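Local coordinates for competence damage-inducible protein A (Enterobacter cloacae subsp. cloacae, PDB 5VU3) that is of unknown function but belongs to the CinA family, some of whose members deamidate nicotinamide mononucleotide, at residues 12-25 with 157-169. Sequence-based numbering, arbitrary orientation.
Sequences ITVAELTKKLASRL and VHYSLAELVTKLS. With ACT (acetate ion), chain I.
L17 fits knob-into-hole among H158, L161, A162 and V165 where helix segments 14-25 and 157-167, running in the same general direction at 33°, pack beside each other. Its CD1 lies over one face of the H158 imidazole, a CH-pi contact 3.8 Å from L17 CD1 to the ring centroid. H158 holds its CG anti to its own backbone N (chi1 178°), which carries the ring past V14, and H158 NE2 donates to I12 O at 2.7 Å, in the ring plane but bent at hydrogen (143°). L161 answers as a knob among V14, L17, T18 and L21: its CD1 touches V14 CG1 and T18 CG2, while L161 CD2 meets L21 CD2 at 3.8 Å. Farther along, L21 CD1 touches both L164 CD2 and L168 CD1. Bent at chi2, R24 turns its guanidinium edge to S169; S169 OG accepts from R24 NE at 2.9 Å and from R24 NH2 at 3.2 Å, both in the guanidinium plane, and itself donates to V165 O. R24 NH1 and NH2 also hold an acetate weakly, probably from the crystallisation liquor. Apolar interlocking thus joins two helices on one side of the sheet, while polar contacts to the flanking loops close the ends, less certainly at poorly ordered S169.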
ATOM      1  N   ILE A  12       2.091 -23.075  -3.428  1.00 19.08           N
ATOM      2  CA  ILE A  12       2.394 -21.998  -4.367  1.00 20.24           C
ATOM      3  C   ILE A  12       2.758 -20.757  -3.558  1.00 21.70           C
ATOM      4  O   ILE A  12       1.964 -20.311  -2.726  1.00 20.42           O
ATOM      5  CB  ILE A  12       1.199 -21.722  -5.294  1.00 22.77           C
ATOM      6  CG1 ILE A  12       0.603 -23.040  -5.801  1.00 28.58           C
ATOM      7  CG2 ILE A  12       1.600 -20.845  -6.466  1.00 21.80           C
ATOM      8  CD1 ILE A  12      -0.599 -22.858  -6.708  1.00 33.29           C
ATOM      9  N   THR A  13       3.942 -20.195  -3.801  1.00 16.42           N
ATOM     10  CA  THR A  13       4.337 -18.990  -3.083  1.00 18.24           C
ATOM     11  C   THR A  13       3.576 -17.777  -3.619  1.00 14.67           C
ATOM     12  O   THR A  13       3.014 -17.798  -4.715  1.00 19.25           O
ATOM     13  CB  THR A  13       5.835 -18.722  -3.218  1.00 20.11           C
ATOM     14  OG1 THR A  13       6.129 -18.363  -4.574  1.00 21.28           O
ATOM     15  CG2 THR A  13       6.667 -19.944  -2.817  1.00 18.62           C
ATOM     16  N   VAL A  14       3.609 -16.694  -2.839  1.00 17.23           N
ATOM     17  CA  VAL A  14       3.016 -15.431  -3.278  1.00 22.03           C
ATOM     18  C   VAL A  14       3.649 -14.973  -4.589  1.00 19.48           C
ATOM     19  O   VAL A  14       2.953 -14.523  -5.509  1.00 20.55           O
ATOM     20  CB  VAL A  14       3.144 -14.372  -2.162  1.00 18.15           C
ATOM     21  CG1 VAL A  14       2.928 -12.961  -2.712  1.00 18.42           C
ATOM     22  CG2 VAL A  14       2.160 -14.663  -1.056  1.00 23.21           C
ATOM     23  N   ALA A  15       4.972 -15.125  -4.717  1.00 19.87           N
ATOM     24  CA  ALA A  15       5.652 -14.724  -5.948  1.00 19.07           C
ATOM     25  C   ALA A  15       5.205 -15.566  -7.137  1.00 21.09           C
ATOM     26  O   ALA A  15       5.039 -15.048  -8.249  1.00 19.38           O
ATOM     27  CB  ALA A  15       7.170 -14.819  -5.773  1.00 21.79           C
ATOM     28  N   GLU A  16       5.016 -16.871  -6.931  1.00 18.47           N
ATOM     29  CA  GLU A  16       4.473 -17.705  -7.997  1.00 19.09           C
ATOM     30  C   GLU A  16       3.067 -17.259  -8.380  1.00 16.10           C
ATOM     31  O   GLU A  16       2.701 -17.261  -9.566  1.00 18.99           O
ATOM     32  CB  GLU A  16       4.461 -19.165  -7.552  1.00 18.35           C
ATOM     33  CG  GLU A  16       5.814 -19.863  -7.586  1.00 18.87           C
ATOM     34  CD  GLU A  16       5.716 -21.303  -7.122  1.00 23.76           C
ATOM     35  OE1 GLU A  16       5.848 -22.208  -7.973  1.00 21.30           O
ATOM     36  OE2 GLU A  16       5.496 -21.522  -5.906  1.00 20.06           O
ATOM     37  N   LEU A  17       2.263 -16.891  -7.384  1.00 14.91           N
ATOM     38  CA  LEU A  17       0.885 -16.469  -7.626  1.00 18.23           C
ATOM     39  C   LEU A  17       0.831 -15.143  -8.379  1.00 19.82           C
ATOM     40  O   LEU A  17       0.008 -14.968  -9.283  1.00 18.95           O
ATOM     41  CB  LEU A  17       0.138 -16.358  -6.296  1.00 18.80           C
ATOM     42  CG  LEU A  17      -0.224 -17.654  -5.577  1.00 19.39           C
ATOM     43  CD1 LEU A  17      -0.840 -17.343  -4.202  1.00 18.98           C
ATOM     44  CD2 LEU A  17      -1.196 -18.475  -6.425  1.00 21.04           C
ATOM     45  N   THR A  18       1.675 -14.179  -7.996  1.00 17.13           N
ATOM     46  CA  THR A  18       1.630 -12.898  -8.696  1.00 20.44           C
ATOM     47  C   THR A  18       2.156 -13.031 -10.121  1.00 22.32           C
ATOM     48  O   THR A  18       1.691 -12.321 -11.025  1.00 23.10           O
ATOM     49  CB  THR A  18       2.399 -11.821  -7.920  1.00 21.42           C
ATOM     50  OG1 THR A  18       3.785 -12.175  -7.802  1.00 22.67           O
ATOM     51  CG2 THR A  18       1.787 -11.618  -6.527  1.00 18.40           C
ATOM     52  N   LYS A  19       3.090 -13.952 -10.356  1.00 21.83           N
ATOM     53  CA  LYS A  19       3.489 -14.244 -11.732  1.00 23.45           C
ATOM     54  C   LYS A  19       2.334 -14.855 -12.520  1.00 22.44           C
ATOM     55  O   LYS A  19       2.062 -14.449 -13.661  1.00 22.40           O
ATOM     56  CB  LYS A  19       4.701 -15.173 -11.743  1.00 22.42           C
ATOM     57  CG  LYS A  19       5.228 -15.484 -13.128  1.00 32.15           C
ATOM     58  CD  LYS A  19       6.497 -16.317 -13.032  1.00 40.50           C
ATOM     59  CE  LYS A  19       7.128 -16.539 -14.392  1.00 47.40           C
ATOM     60  NZ  LYS A  19       8.320 -17.424 -14.272  1.00 50.21           N
ATOM     61  N   LYS A  20       1.637 -15.828 -11.926  1.00 21.79           N
ATOM     62  CA  LYS A  20       0.468 -16.413 -12.580  1.00 27.53           C
ATOM     63  C   LYS A  20      -0.591 -15.352 -12.853  1.00 26.54           C
ATOM     64  O   LYS A  20      -1.176 -15.297 -13.941  1.00 27.72           O
ATOM     65  CB  LYS A  20      -0.122 -17.523 -11.711  1.00 27.17           C
ATOM     66  CG  LYS A  20       0.468 -18.908 -11.905  1.00 34.87           C
ATOM     67  CD  LYS A  20       0.220 -19.759 -10.665  1.00 39.95           C
ATOM     68  CE  LYS A  20      -0.030 -21.219 -11.008  1.00 54.64           C
ATOM     69  NZ  LYS A  20      -1.486 -21.500 -11.174  1.00 61.18           N
ATOM     70  N   LEU A  21      -0.861 -14.510 -11.853  1.00 23.61           N
ATOM     71  CA  LEU A  21      -1.897 -13.491 -11.979  1.00 25.21           C
ATOM     72  C   LEU A  21      -1.533 -12.461 -13.042  1.00 25.83           C
ATOM     73  O   LEU A  21      -2.384 -12.061 -13.846  1.00 25.87           O
ATOM     74  CB  LEU A  21      -2.116 -12.826 -10.616  1.00 23.26           C
ATOM     75  CG  LEU A  21      -3.141 -11.700 -10.512  1.00 24.05           C
ATOM     76  CD1 LEU A  21      -4.523 -12.217 -10.878  1.00 24.31           C
ATOM     77  CD2 LEU A  21      -3.136 -11.127  -9.088  1.00 23.61           C
ATOM     78  N   ALA A  22      -0.270 -12.022 -13.058  1.00 25.33           N
ATOM     79  CA  ALA A  22       0.213 -11.134 -14.110  1.00 22.55           C
ATOM     80  C   ALA A  22      -0.085 -11.694 -15.496  1.00 25.33           C
ATOM     81  O   ALA A  22      -0.547 -10.970 -16.386  1.00 28.81           O
ATOM     82  CB  ALA A  22       1.719 -10.910 -13.945  1.00 22.83           C
ATOM     83  N   SER A  23       0.185 -12.986 -15.699  1.00 27.61           N
ATOM     84  CA  SER A  23      -0.067 -13.603 -16.998  0.50 29.42           C
ATOM     85  C   SER A  23      -1.542 -13.525 -17.368  1.00 32.33           C
ATOM     86  O   SER A  23      -1.894 -13.124 -18.488  1.00 35.06           O
ATOM     87  CB  SER A  23       0.402 -15.058 -16.992  0.50 31.12           C
ATOM     88  OG  SER A  23       1.783 -15.151 -17.284  0.50 31.75           O
ATOM     89  N   ARG A  24      -2.426 -13.915 -16.442  1.00 29.22           N
ATOM     90  CA  ARG A  24      -3.858 -13.918 -16.739  1.00 33.92           C
ATOM     91  C   ARG A  24      -4.357 -12.516 -17.051  1.00 32.05           C
ATOM     92  O   ARG A  24      -5.100 -12.306 -18.018  1.00 30.08           O
ATOM     93  CB  ARG A  24      -4.656 -14.496 -15.570  1.00 36.63           C
ATOM     94  CG  ARG A  24      -4.113 -15.769 -14.962  1.00 43.12           C
ATOM     95  CD  ARG A  24      -4.656 -17.002 -15.653  1.00 51.57           C
ATOM     96  NE  ARG A  24      -4.440 -18.214 -14.861  1.00 57.16           N
ATOM     97  CZ  ARG A  24      -3.248 -18.753 -14.619  1.00 56.86           C
ATOM     98  NH1 ARG A  24      -2.143 -18.191 -15.100  1.00 54.17           N
ATOM     99  NH2 ARG A  24      -3.158 -19.859 -13.895  1.00 57.93           N
ATOM    100  N   LEU A  25      -3.977 -11.543 -16.223  1.00 25.56           N
ATOM    101  CA  LEU A  25      -4.489 -10.189 -16.400  1.00 27.02           C
ATOM    102  C   LEU A  25      -3.964  -9.565 -17.685  1.00 29.62           C
ATOM    103  O   LEU A  25      -4.733  -8.973 -18.455  1.00 31.85           O
ATOM    104  CB  LEU A  25      -4.121  -9.334 -15.191  1.00 23.23           C
ATOM    105  CG  LEU A  25      -4.852  -9.709 -13.902  1.00 23.40           C
ATOM    106  CD1 LEU A  25      -4.286  -8.943 -12.723  1.00 23.48           C
ATOM    107  CD2 LEU A  25      -6.345  -9.469 -14.047  1.00 29.79           C
ATOM    108  N   VAL A 157      -2.910 -12.335   2.561  1.00 16.67           N
ATOM    109  CA  VAL A 157      -2.378 -11.894   1.274  1.00 17.64           C
ATOM    110  C   VAL A 157      -2.324 -13.061   0.297  1.00 18.69           C
ATOM    111  O   VAL A 157      -2.775 -12.955  -0.851  1.00 16.72           O
ATOM    112  CB  VAL A 157      -0.997 -11.241   1.461  1.00 17.56           C
ATOM    113  CG1 VAL A 157      -0.288 -11.081   0.108  1.00 16.78           C
ATOM    114  CG2 VAL A 157      -1.149  -9.887   2.150  1.00 16.76           C
ATOM    115  N   HIS A 158      -1.806 -14.181   0.742  1.00 17.29           N
ATOM    116  CA  HIS A 158      -1.723 -15.363  -0.093  1.00 18.03           C
ATOM    117  C   HIS A 158      -3.092 -15.830  -0.526  1.00 21.55           C
ATOM    118  O   HIS A 158      -3.312 -16.105  -1.643  1.00 19.07           O
ATOM    119  CB  HIS A 158      -0.954 -16.479   0.612  1.00 18.81           C
ATOM    120  CG  HIS A 158      -0.845 -17.764  -0.156  1.00 19.78           C
ATOM    121  ND1 HIS A 158      -1.868 -18.662  -0.254  1.00 17.85           N
ATOM    122  CD2 HIS A 158       0.180 -18.297  -0.851  1.00 17.70           C
ATOM    123  CE1 HIS A 158      -1.477 -19.696  -0.963  1.00 19.66           C
ATOM    124  NE2 HIS A 158      -0.241 -19.491  -1.348  1.00 21.60           N
ATOM    125  N   TYR A 159      -4.002 -15.886   0.418  1.00 16.00           N
ATOM    126  CA  TYR A 159      -5.348 -16.365   0.120  1.00 18.19           C
ATOM    127  C   TYR A 159      -6.048 -15.470  -0.903  1.00 16.88           C
ATOM    128  O   TYR A 159      -6.682 -15.973  -1.838  1.00 19.05           O
ATOM    129  CB  TYR A 159      -6.158 -16.468   1.419  1.00 18.89           C
ATOM    130  CG  TYR A 159      -7.627 -16.786   1.236  1.00 22.66           C
ATOM    131  CD1 TYR A 159      -8.082 -18.102   1.215  1.00 29.89           C
ATOM    132  CD2 TYR A 159      -8.567 -15.766   1.116  1.00 23.99           C
ATOM    133  CE1 TYR A 159      -9.430 -18.393   1.054  1.00 27.30           C
ATOM    134  CE2 TYR A 159      -9.909 -16.046   0.960  1.00 24.31           C
ATOM    135  CZ  TYR A 159     -10.337 -17.355   0.927  1.00 27.38           C
ATOM    136  OH  TYR A 159     -11.678 -17.614   0.767  1.00 31.44           O
ATOM    137  N   SER A 160      -5.927 -14.144  -0.763  1.00 16.71           N
ATOM    138  CA  SER A 160      -6.593 -13.249  -1.711  1.00 16.51           C
ATOM    139  C   SER A 160      -6.076 -13.469  -3.124  1.00 21.49           C
ATOM    140  O   SER A 160      -6.851 -13.449  -4.089  1.00 19.60           O
ATOM    141  CB  SER A 160      -6.412 -11.783  -1.299  1.00 16.87           C
ATOM    142  OG  SER A 160      -5.074 -11.333  -1.489  1.00 17.25           O
ATOM    143  N   LEU A 161      -4.768 -13.710  -3.261  1.00 17.34           N
ATOM    144  CA  LEU A 161      -4.175 -13.899  -4.579  1.00 19.35           C
ATOM    145  C   LEU A 161      -4.526 -15.262  -5.159  1.00 20.28           C
ATOM    146  O   LEU A 161      -4.817 -15.376  -6.356  1.00 19.97           O
ATOM    147  CB  LEU A 161      -2.655 -13.738  -4.485  1.00 18.18           C
ATOM    148  CG  LEU A 161      -2.194 -12.307  -4.177  1.00 20.86           C
ATOM    149  CD1 LEU A 161      -0.750 -12.306  -3.650  1.00 18.18           C
ATOM    150  CD2 LEU A 161      -2.316 -11.442  -5.429  1.00 21.94           C
ATOM    151  N   ALA A 162      -4.466 -16.315  -4.335  1.00 18.84           N
ATOM    152  CA  ALA A 162      -4.739 -17.662  -4.829  1.00 16.90           C
ATOM    153  C   ALA A 162      -6.169 -17.778  -5.332  1.00 20.90           C
ATOM    154  O   ALA A 162      -6.428 -18.395  -6.375  1.00 19.88           O
ATOM    155  CB  ALA A 162      -4.480 -18.689  -3.726  1.00 17.73           C
ATOM    156  N   GLU A 163      -7.112 -17.189  -4.599  1.00 18.03           N
ATOM    157  CA  GLU A 163      -8.503 -17.215  -5.027  1.00 19.77           C
ATOM    158  C   GLU A 163      -8.699 -16.469  -6.338  1.00 21.20           C
ATOM    159  O   GLU A 163      -9.414 -16.945  -7.224  1.00 25.43           O
ATOM    160  CB  GLU A 163      -9.384 -16.627  -3.927  1.00 24.03           C
ATOM    161  CG  GLU A 163      -9.462 -17.514  -2.699  1.00 32.05           C
ATOM    162  CD  GLU A 163      -9.684 -18.970  -3.073  1.00 41.82           C
ATOM    163  OE1 GLU A 163     -10.846 -19.320  -3.371  1.00 41.42           O
ATOM    164  OE2 GLU A 163      -8.704 -19.755  -3.080  1.00 45.16           O
ATOM    165  N   LEU A 164      -8.086 -15.289  -6.476  1.00 20.91           N
ATOM    166  CA  LEU A 164      -8.244 -14.530  -7.713  1.00 22.64           C
ATOM    167  C   LEU A 164      -7.673 -15.290  -8.900  1.00 22.72           C
ATOM    168  O   LEU A 164      -8.272 -15.304  -9.982  1.00 23.47           O
ATOM    169  CB  LEU A 164      -7.574 -13.159  -7.599  1.00 21.10           C
ATOM    170  CG  LEU A 164      -7.799 -12.270  -8.832  1.00 19.78           C
ATOM    171  CD1 LEU A 164      -9.297 -12.149  -9.142  1.00 21.36           C
ATOM    172  CD2 LEU A 164      -7.174 -10.877  -8.665  1.00 17.95           C
ATOM    173  N   VAL A 165      -6.508 -15.920  -8.724  1.00 23.62           N
ATOM    174  CA  VAL A 165      -5.918 -16.703  -9.809  1.00 25.54           C
ATOM    175  C   VAL A 165      -6.896 -17.774 -10.275  1.00 31.91           C
ATOM    176  O   VAL A 165      -7.135 -17.949 -11.475  1.00 34.73           O
ATOM    177  CB  VAL A 165      -4.576 -17.317  -9.365  1.00 22.16           C
ATOM    178  CG1 VAL A 165      -4.151 -18.407 -10.341  1.00 28.08           C
ATOM    179  CG2 VAL A 165      -3.508 -16.236  -9.289  1.00 21.73           C
ATOM    180  N   THR A 166      -7.484 -18.499  -9.323  1.00 29.41           N
ATOM    181  CA  THR A 166      -8.466 -19.523  -9.661  1.00 31.75           C
ATOM    182  C   THR A 166      -9.654 -18.927 -10.401  1.00 33.67           C
ATOM    183  O   THR A 166     -10.106 -19.480 -11.410  1.00 40.95           O
ATOM    184  CB  THR A 166      -8.935 -20.232  -8.393  1.00 34.70           C
ATOM    185  OG1 THR A 166      -7.817 -20.868  -7.765  1.00 34.74           O
ATOM    186  CG2 THR A 166      -9.990 -21.282  -8.731  1.00 39.23           C
ATOM    187  N   LYS A 167     -10.169 -17.794  -9.915  1.00 31.71           N
ATOM    188  CA  LYS A 167     -11.331 -17.175 -10.544  1.00 38.95           C
ATOM    189  C   LYS A 167     -11.049 -16.731 -11.970  1.00 43.73           C
ATOM    190  O   LYS A 167     -11.985 -16.633 -12.772  1.00 48.23           O
ATOM    191  CB  LYS A 167     -11.807 -15.987  -9.708  1.00 37.31           C
ATOM    192  CG  LYS A 167     -12.490 -16.394  -8.403  1.00 36.89           C
ATOM    193  CD  LYS A 167     -12.558 -15.229  -7.430  1.00 33.61           C
ATOM    194  CE  LYS A 167     -13.509 -15.511  -6.280  1.00 35.20           C
ATOM    195  NZ  LYS A 167     -13.354 -16.879  -5.719  1.00 37.19           N
ATOM    196  N   LEU A 168      -9.787 -16.471 -12.312  1.00 39.52           N
ATOM    197  CA  LEU A 168      -9.423 -16.041 -13.655  1.00 45.65           C
ATOM    198  C   LEU A 168      -8.876 -17.169 -14.525  1.00 51.16           C
ATOM    199  O   LEU A 168      -8.476 -16.911 -15.664  1.00 57.42           O
ATOM    200  CB  LEU A 168      -8.402 -14.899 -13.591  1.00 38.17           C
ATOM    201  CG  LEU A 168      -8.822 -13.596 -12.907  1.00 33.08           C
ATOM    202  CD1 LEU A 168      -7.604 -12.723 -12.676  1.00 29.20           C
ATOM    203  CD2 LEU A 168      -9.854 -12.849 -13.750  1.00 38.02           C
ATOM    204  N   SER A 169      -8.851 -18.401 -14.028  1.00 53.78           N
ATOM    205  CA  SER A 169      -8.389 -19.545 -14.802  1.00 61.37           C
ATOM    206  C   SER A 169      -9.587 -20.298 -15.369  1.00 72.96           C
ATOM    207  O   SER A 169     -10.625 -20.419 -14.711  1.00 74.31           O
ATOM    208  CB  SER A 169      -7.535 -20.482 -13.944  1.00 59.36           C
ATOM    209  OG  SER A 169      -6.352 -19.836 -13.492  1.00 54.95           O
TER
HETATM  210  C   ACT I 201       0.873 -21.091 -15.635  1.00 47.23           C
HETATM  211  O   ACT I 201      -0.309 -20.976 -15.209  1.00 46.95           O
HETATM  212  OXT ACT I 201       1.302 -20.950 -16.813  1.00 50.56           O
HETATM  213  CH3 ACT I 201       1.934 -21.464 -14.552  1.00 46.45           C